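Local coordinates for protein vanadium-dependent haloperoxidase (Zobellia galactanivorans, PDB 4CIT) that binds vanadate and probably uses hydrogen peroxide to oxidise iodide, as a bacterial member of the vanadium-dependent haloperoxidases, at residues P146-F149 with S150-A154; K309-F312 with A313-A317; R339-T342 with V343-H347. All coordinates share one frame; numbering follows the deposited sequence.

Contact 1. Residues P146-F149 with S150-A154; sequences PVLF and SDSKA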
loop_
_atom_site.group_PDB
_atom_site.type_symbol
_atom_site.label_atom_id
_atom_site.label_comp_id
_atom_site.label_asym_id
_atom_site.label_seq_id
_atom_site.Cartn_x
_atom_site.Cartn_y
_atom_site.Cartn_z
ATOM N N PRO A 146 -35.890 1.367 4.515
ATOM C CA PRO A 146 -35.438 1.746 5.805
ATOM C C PRO A 146 -35.156 0.611 6.762
ATOM O O PRO A 146 -34.159 0.749 7.544
ATOM C CB PRO A 146 -36.555 2.682 6.362
ATOM C CG PRO A 146 -37.592 2.752 5.331
ATOM C CD PRO A 146 -37.184 2.003 4.131
ATOM N N VAL A 147 -36.011 -0.416 6.778
ATOM C CA VAL A 147 -35.809 -1.550 7.666
ATOM C C VAL A 147 -34.562 -2.380 7.271
ATOM O O VAL A 147 -33.720 -2.652 8.158
ATOM C CB VAL A 147 -37.016 -2.450 7.803
ATOM C CG1 VAL A 147 -36.628 -3.636 8.677
ATOM C CG2 VAL A 147 -38.145 -1.605 8.496
ATOM N N LEU A 148 -34.411 -2.699 5.982
ATOM C CA LEU A 148 -33.247 -3.394 5.508
ATOM C C LEU A 148 -31.973 -2.553 5.803
ATOM O O LEU A 148 -30.916 -3.119 6.199
ATOM C CB LEU A 148 -33.361 -3.652 4.036
ATOM C CG LEU A 148 -32.178 -4.404 3.432
ATOM C CD1 LEU A 148 -32.017 -5.777 4.069
ATOM C CD2 LEU A 148 -32.372 -4.510 1.921
ATOM N N PHE A 149 -32.041 -1.261 5.555
ATOM C CA PHE A 149 -30.922 -0.360 5.801
ATOM C C PHE A 149 -30.544 -0.333 7.254
ATOM O O PHE A 149 -29.384 -0.575 7.590
ATOM C CB PHE A 149 -31.219 1.059 5.324
ATOM C CG PHE A 149 -30.304 2.112 5.900
ATOM C CD1 PHE A 149 -28.963 2.173 5.481
ATOM C CD2 PHE A 149 -30.717 3.006 6.890
ATOM C CE1 PHE A 149 -28.109 3.140 6.013
ATOM C CE2 PHE A 149 -29.814 3.903 7.483
ATOM C CZ PHE A 149 -28.554 3.997 6.980
ATOM N N SER A 150 -31.528 -0.155 8.134
ATOM C CA SER A 150 -31.271 -0.109 9.544
ATOM C C SER A 150 -30.579 -1.395 10.101
ATOM O O SER A 150 -29.565 -1.334 10.883
ATOM C CB SER A 150 -32.600 0.100 10.318
ATOM O OG SER A 150 -32.233 0.230 11.692
ATOM N N ASP A 151 -31.121 -2.554 9.713
ATOM C CA ASP A 151 -30.642 -3.851 10.240
ATOM C C ASP A 151 -29.262 -4.118 9.687
ATOM O O ASP A 151 -28.372 -4.610 10.398
ATOM C CB ASP A 151 -31.572 -5.003 9.857
ATOM C CG ASP A 151 -32.951 -4.932 10.647
ATOM O OD1 ASP A 151 -32.982 -4.315 11.703
ATOM O OD2 ASP A 151 -33.903 -5.492 10.176
ATOM N N SER A 152 -29.085 -3.783 8.410
ATOM C CA SER A 152 -27.788 -4.008 7.750
ATOM C C SER A 152 -26.666 -3.102 8.289
ATOM O O SER A 152 -25.484 -3.546 8.569
ATOM C CB SER A 152 -27.912 -3.922 6.227
ATOM O OG SER A 152 -28.903 -4.768 5.740
ATOM N N LYS A 153 -26.993 -1.821 8.428
ATOM C CA LYS A 153 -26.053 -0.884 9.067
ATOM C C LYS A 153 -25.621 -1.277 10.453
ATOM O O LYS A 153 -24.436 -1.210 10.845
ATOM C CB LYS A 153 -26.678 0.525 9.111
ATOM C CG LYS A 153 -25.807 1.510 9.883
ATOM C CD LYS A 153 -26.313 2.950 9.850
ATOM C CE LYS A 153 -27.598 3.133 10.508
ATOM N NZ LYS A 153 -27.233 3.763 11.811
ATOM N N ALA A 154 -26.603 -1.734 11.262
ATOM C CA ALA A 154 -26.333 -2.164 12.604
ATOM C C ALA A 154 -25.328 -3.310 12.650
ATOM O O ALA A 154 -24.443 -3.321 13.518
ATOM C CB ALA A 154 -27.634 -2.532 13.333
#

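Contact 2. Residues K309-F312 with A313-A317; sequences KTLF and AYTKA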
loop_
_atom_site.group_PDB
_atom_site.type_symbol
_atom_site.label_atom_id
_atom_site.label_comp_id
_atom_site.label_asym_id
_atom_site.label_seq_id
_atom_site.Cartn_x
_atom_site.Cartn_y
_atom_site.Cartn_z
ATOM N N LYS A 309 -15.429 -11.275 -4.916
ATOM C CA LYS A 309 -14.138 -11.506 -5.566
ATOM C C LYS A 309 -13.298 -10.211 -5.502
ATOM O O LYS A 309 -12.121 -10.253 -5.220
ATOM C CB LYS A 309 -14.331 -11.926 -6.990
ATOM C CG LYS A 309 -13.088 -12.061 -7.846
ATOM C CD LYS A 309 -12.150 -13.066 -7.332
ATOM C CE LYS A 309 -11.026 -13.299 -8.385
ATOM N NZ LYS A 309 -11.490 -13.907 -9.679
ATOM N N THR A 310 -13.951 -9.119 -5.716
ATOM C CA THR A 310 -13.263 -7.782 -5.586
ATOM C C THR A 310 -12.676 -7.623 -4.191
ATOM O O THR A 310 -11.519 -7.227 -4.021
ATOM C CB THR A 310 -14.206 -6.627 -5.912
ATOM O OG1 THR A 310 -14.607 -6.748 -7.249
ATOM C CG2 THR A 310 -13.520 -5.235 -5.737
ATOM N N LEU A 311 -13.490 -7.841 -3.146
ATOM C CA LEU A 311 -13.008 -7.754 -1.766
ATOM C C LEU A 311 -11.950 -8.675 -1.377
ATOM O O LEU A 311 -10.998 -8.314 -0.729
ATOM C CB LEU A 311 -14.202 -7.845 -0.844
ATOM C CG LEU A 311 -14.112 -7.368 0.537
ATOM C CD1 LEU A 311 -13.379 -6.018 0.689
ATOM C CD2 LEU A 311 -15.556 -7.332 1.069
ATOM N N PHE A 312 -12.047 -9.930 -1.818
ATOM C CA PHE A 312 -10.996 -10.876 -1.719
ATOM C C PHE A 312 -9.686 -10.334 -2.273
ATOM O O PHE A 312 -8.665 -10.390 -1.590
ATOM C CB PHE A 312 -11.445 -12.102 -2.471
ATOM C CG PHE A 312 -10.394 -13.099 -2.782
ATOM C CD1 PHE A 312 -9.956 -13.980 -1.860
ATOM C CD2 PHE A 312 -9.952 -13.235 -4.086
ATOM C CE1 PHE A 312 -8.993 -14.945 -2.195
ATOM C CE2 PHE A 312 -9.066 -14.225 -4.438
ATOM C CZ PHE A 312 -8.539 -15.048 -3.498
ATOM N N ALA A 313 -9.710 -9.826 -3.450
ATOM C CA ALA A 313 -8.525 -9.355 -4.040
ATOM C C ALA A 313 -7.903 -8.135 -3.283
ATOM O O ALA A 313 -6.655 -8.059 -3.003
ATOM C CB ALA A 313 -8.749 -9.006 -5.473
ATOM N N TYR A 314 -8.780 -7.168 -2.948
ATOM C CA TYR A 314 -8.300 -5.997 -2.240
ATOM C C TYR A 314 -7.751 -6.344 -0.855
ATOM O O TYR A 314 -6.793 -5.744 -0.369
ATOM C CB TYR A 314 -9.373 -4.919 -2.071
ATOM C CG TYR A 314 -9.949 -4.353 -3.295
ATOM C CD1 TYR A 314 -9.449 -4.619 -4.529
ATOM C CD2 TYR A 314 -10.987 -3.461 -3.212
ATOM C CE1 TYR A 314 -10.003 -4.018 -5.671
ATOM C CE2 TYR A 314 -11.532 -2.825 -4.330
ATOM C CZ TYR A 314 -11.042 -3.162 -5.576
ATOM O OH TYR A 314 -11.631 -2.653 -6.728
ATOM N N THR A 315 -8.360 -7.321 -0.187
ATOM C CA THR A 315 -7.917 -7.722 1.104
ATOM C C THR A 315 -6.632 -8.429 1.098
ATOM O O THR A 315 -5.703 -8.079 1.875
ATOM C CB THR A 315 -9.028 -8.545 1.791
ATOM O OG1 THR A 315 -10.222 -7.729 1.816
ATOM C CG2 THR A 315 -8.629 -8.816 3.221
ATOM N N LYS A 316 -6.475 -9.380 0.177
ATOM C CA LYS A 316 -5.208 -10.090 0.109
ATOM C C LYS A 316 -4.058 -9.076 -0.267
ATOM O O LYS A 316 -2.973 -9.150 0.342
ATOM C CB LYS A 316 -5.309 -11.272 -0.844
ATOM C CG LYS A 316 -4.217 -12.289 -0.649
ATOM C CD LYS A 316 -4.276 -13.477 -1.613
ATOM C CE LYS A 316 -5.510 -14.303 -1.574
ATOM N NZ LYS A 316 -5.336 -15.655 -2.238
ATOM N N ALA A 317 -4.324 -8.176 -1.164
ATOM C CA ALA A 317 -3.322 -7.157 -1.615
ATOM C C ALA A 317 -2.948 -6.171 -0.518
ATOM O O ALA A 317 -1.733 -5.910 -0.250
ATOM C CB ALA A 317 -3.732 -6.441 -2.871
#

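Contact 3. Residues R339-T342 with V343-H347; sequences RPET and VINQH. With VO4 (vanadate ion), chain F.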
loop_
_atom_site.group_PDB
_atom_site.type_symbol
_atom_site.label_atom_id
_atom_site.label_comp_id
_atom_site.label_asym_id
_atom_site.label_seq_id
_atom_site.Cartn_x
_atom_site.Cartn_y
_atom_site.Cartn_z
ATOM N N ARG A 339 21.566 8.434 1.413
ATOM C CA ARG A 339 21.025 8.577 0.107
ATOM C C ARG A 339 22.064 9.071 -0.884
ATOM O O ARG A 339 23.043 9.732 -0.507
ATOM C CB ARG A 339 19.824 9.534 0.145
ATOM C CG ARG A 339 18.667 8.962 0.880
ATOM C CD ARG A 339 17.862 8.039 -0.049
ATOM N NE ARG A 339 16.610 7.616 0.614
ATOM C CZ ARG A 339 15.529 7.193 -0.011
ATOM N NH1 ARG A 339 15.508 6.974 -1.319
ATOM N NH2 ARG A 339 14.472 6.823 0.704
ATOM N N PRO A 340 21.906 8.699 -2.183
ATOM C CA PRO A 340 22.860 9.007 -3.206
ATOM C C PRO A 340 23.224 10.508 -3.344
ATOM O O PRO A 340 24.453 10.807 -3.462
ATOM C CB PRO A 340 22.181 8.502 -4.485
ATOM C CG PRO A 340 21.307 7.424 -4.070
ATOM C CD PRO A 340 20.788 7.882 -2.711
ATOM N N GLU A 341 22.241 11.414 -3.270
ATOM C CA GLU A 341 22.587 12.838 -3.435
ATOM C C GLU A 341 23.562 13.338 -2.390
ATOM O O GLU A 341 24.411 14.200 -2.697
ATOM C CB GLU A 341 21.348 13.739 -3.474
ATOM C CG GLU A 341 20.579 13.888 -2.192
ATOM C CD GLU A 341 19.546 15.023 -2.361
ATOM O OE1 GLU A 341 19.889 16.238 -2.400
ATOM O OE2 GLU A 341 18.394 14.709 -2.613
ATOM N N THR A 342 23.409 12.897 -1.153
ATOM C CA THR A 342 24.273 13.297 -0.029
ATOM C C THR A 342 25.753 12.943 -0.316
ATOM O O THR A 342 26.635 13.808 -0.217
ATOM C CB THR A 342 23.815 12.613 1.233
ATOM O OG1 THR A 342 22.365 12.764 1.346
ATOM C CG2 THR A 342 24.526 13.222 2.439
ATOM N N VAL A 343 26.013 11.719 -0.787
ATOM C CA VAL A 343 27.369 11.278 -1.029
ATOM C C VAL A 343 27.899 11.948 -2.276
ATOM O O VAL A 343 29.050 12.428 -2.302
ATOM C CB VAL A 343 27.480 9.726 -1.201
ATOM C CG1 VAL A 343 28.933 9.335 -1.183
ATOM C CG2 VAL A 343 26.728 9.010 -0.043
ATOM N N ILE A 344 27.044 12.079 -3.255
ATOM C CA ILE A 344 27.497 12.715 -4.512
ATOM C C ILE A 344 27.819 14.196 -4.240
ATOM O O ILE A 344 28.881 14.686 -4.716
ATOM C CB ILE A 344 26.471 12.534 -5.666
ATOM C CG1 ILE A 344 26.435 11.039 -6.149
ATOM C CG2 ILE A 344 26.789 13.526 -6.777
ATOM C CD1 ILE A 344 25.139 10.763 -6.839
ATOM N N ASN A 345 26.941 14.948 -3.576
ATOM C CA ASN A 345 27.196 16.374 -3.374
ATOM C C ASN A 345 28.381 16.636 -2.410
ATOM O O ASN A 345 29.132 17.611 -2.636
ATOM C CB ASN A 345 25.984 17.127 -2.882
ATOM C CG ASN A 345 24.902 17.214 -3.944
ATOM O OD1 ASN A 345 25.184 17.300 -5.190
ATOM N ND2 ASN A 345 23.741 17.293 -3.511
ATOM N N GLN A 346 28.609 15.754 -1.432
ATOM C CA GLN A 346 29.713 15.914 -0.507
ATOM C C GLN A 346 31.080 15.456 -1.026
ATOM O O GLN A 346 32.129 15.974 -0.555
ATOM C CB GLN A 346 29.390 15.318 0.885
ATOM C CG GLN A 346 28.378 16.153 1.637
ATOM C CD GLN A 346 27.593 15.490 2.807
ATOM O OE1 GLN A 346 28.096 14.712 3.495
ATOM N NE2 GLN A 346 26.347 15.838 2.961
ATOM N N HIS A 347 31.107 14.521 -1.968
ATOM C CA HIS A 347 32.372 13.930 -2.386
ATOM C C HIS A 347 32.644 13.917 -3.839
ATOM O O HIS A 347 33.801 13.674 -4.192
ATOM C CB HIS A 347 32.506 12.508 -1.817
ATOM C CG HIS A 347 32.368 12.465 -0.349
ATOM N ND1 HIS A 347 33.397 12.858 0.495
ATOM C CD2 HIS A 347 31.332 12.125 0.455
ATOM C CE1 HIS A 347 32.988 12.801 1.750
ATOM N NE2 HIS A 347 31.745 12.337 1.756
HETATM O O4 VO4 F . 12.669 6.180 -1.732
#

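Contact 1. Residues P146-F149 with S150-A154
Phe149 and Lys153, one helical turn apart, form the tightly packed part of this contact. The lysine chain turns at chi3 (65°), which brings CE to 3.8 Å from CZ of Phe149; the aromatic ring is met by methylenes as the two side chains slant past each other. Nearer the backbone, Lys153 CB stands 4.3 Å above the plane of the Phe149 ring, toward its rim. Tyr138 of helix 128-144 meets this ring edge-to-face, and Trp141 also touches it. Cutting Phe149 back to an alanine would probably open a gap against Tyr138 and Trp141 and deprive the lysine methylenes of the surface they lie on. Ser152 is buried, like Phe149. Its OG donates to Leu148 O at 2.6 Å, while its own N reaches Leu148 O at 2.9 Å from the other face of the carbonyl plane, so one oxygen takes two bonds; OG is also bonded to Asn107 N.

The solvent side is looser. Val147 and Asp151 run side by side, with CG1 of Val147 3.6 Å from OD2 of Asp151, and OD1 of Asp151 also makes a long, weak ion pair with Lys104. Exposed Ser150 bonds through N to Pro146 O at 2.8 Å. The arrangement is that of the first turns of an amphipathic alpha-helix, with its aromatic side laid on the preceding helix of an all-helical fold.

Contact 2. Residues K309-F312 with A313-A317
Thr310 and Tyr314 make a CH-pi contact one turn apart: methyl CG2 of Thr310 sits over one face of the Tyr314 ring, 3.6 Å from its centroid and 27° off the normal. The methyl is displaced toward the phenol end, only 3.2 Å from CZ of Tyr314, a tight fit. CG2 anti to the backbone N (chi1, measured to OG1, -63°) sets the methyl against the ring, while OG1 bonds to Arg301 and Asp306 O and Tyr314 OH to Asp42.

Among the hydrogen bonds, Leu311 O receives two from one residue, Thr315 N at 2.9 Å and Thr315 OG1 at 2.7 Å, from opposite faces of the carbonyl plane. This folding back of a threonine hydroxyl onto the preceding turn, common within alpha-helices, occurs here in the long helix 307-335 of the helical PAP2-type fold. Helices 38-55, 59-80 and 288-302 pack around it.

Phe312 and Lys316 pack alongside each other, pointing the same way. Lys316 CE comes to 3.6 Å from CE1 of Phe312, and NZ to 3.5 Å from CZ of Phe312, before the ammonium forms a salt bridge with Glu381. The Phe312 ring also meets that of Tyr84, a residue of the sodium site.

Contact 3. Residues R339-T342 with V343-H347
Arg339, whose carbonyl O lies 3.8 Å from CG2 of Val343 in the next turn, sends its side chain away from the helix to a bound vanadate. The chain bends at chi2 (-83°) and then runs straight, presenting the edge of the guanidinium: NH1 lies 3.0 Å and NH2 3.1 Å from O4 of the vanadate, which sits in the guanidinium plane and takes both bonds. The group is held further by carbonyls of the protein, NE bonding to Phe361 O and NH1 to Ile423 O, bonds that help to fix its rotation. Arg418 binds the same vanadate, and the paired positive charges would be expected to stabilise the anion.

Arg339 is the N-cap of helix 340-347, and Pro340, lacking an N-H, follows in the first turn, a place that suits a proline. The residue at the N-cap position therefore belongs to the vanadate pocket of this PAP2-type, all-helical fold. Ile344 N bonds to Pro340 O at 2.9 Å, and the isoleucine side chain passes that same oxygen, CD1 lying 3.4 Å from Pro340 O. Pro340, Val343 and Ile344 lean on helix 235-253 through Val243, Leu240 and Tyr244.

On the polar flank, OE2 of Glu341 bonds to Thr358. Thr342 and Gln346 lie alongside, the methyl CG2 of Thr342 3.2 Å from NE2 of Gln346; this amide nitrogen also makes a weak bond to Gln192.

Overall arrangement
Each contact is local to one helix, a different one in each case, and contact 3 includes the residue just before its helix. Contact 2 is the deepest, about 13 Å from the centre of the chain and surrounded by helices; its polar ends are met by partners from elsewhere in the chain. Contacts 1 and 3 lie on opposite sides, their centres about 60 Å apart. Contact 1 is partly buried, with a solvent flank; contact 3 is largely buried despite its distance from the centre, though Gln346 and His347 are exposed. Contacts 1 and 2 share the serine or threonine hydroxyl returned to a carbonyl; contact 3 instead starts with a cap residue whose arginine side chain reaches the vanadate.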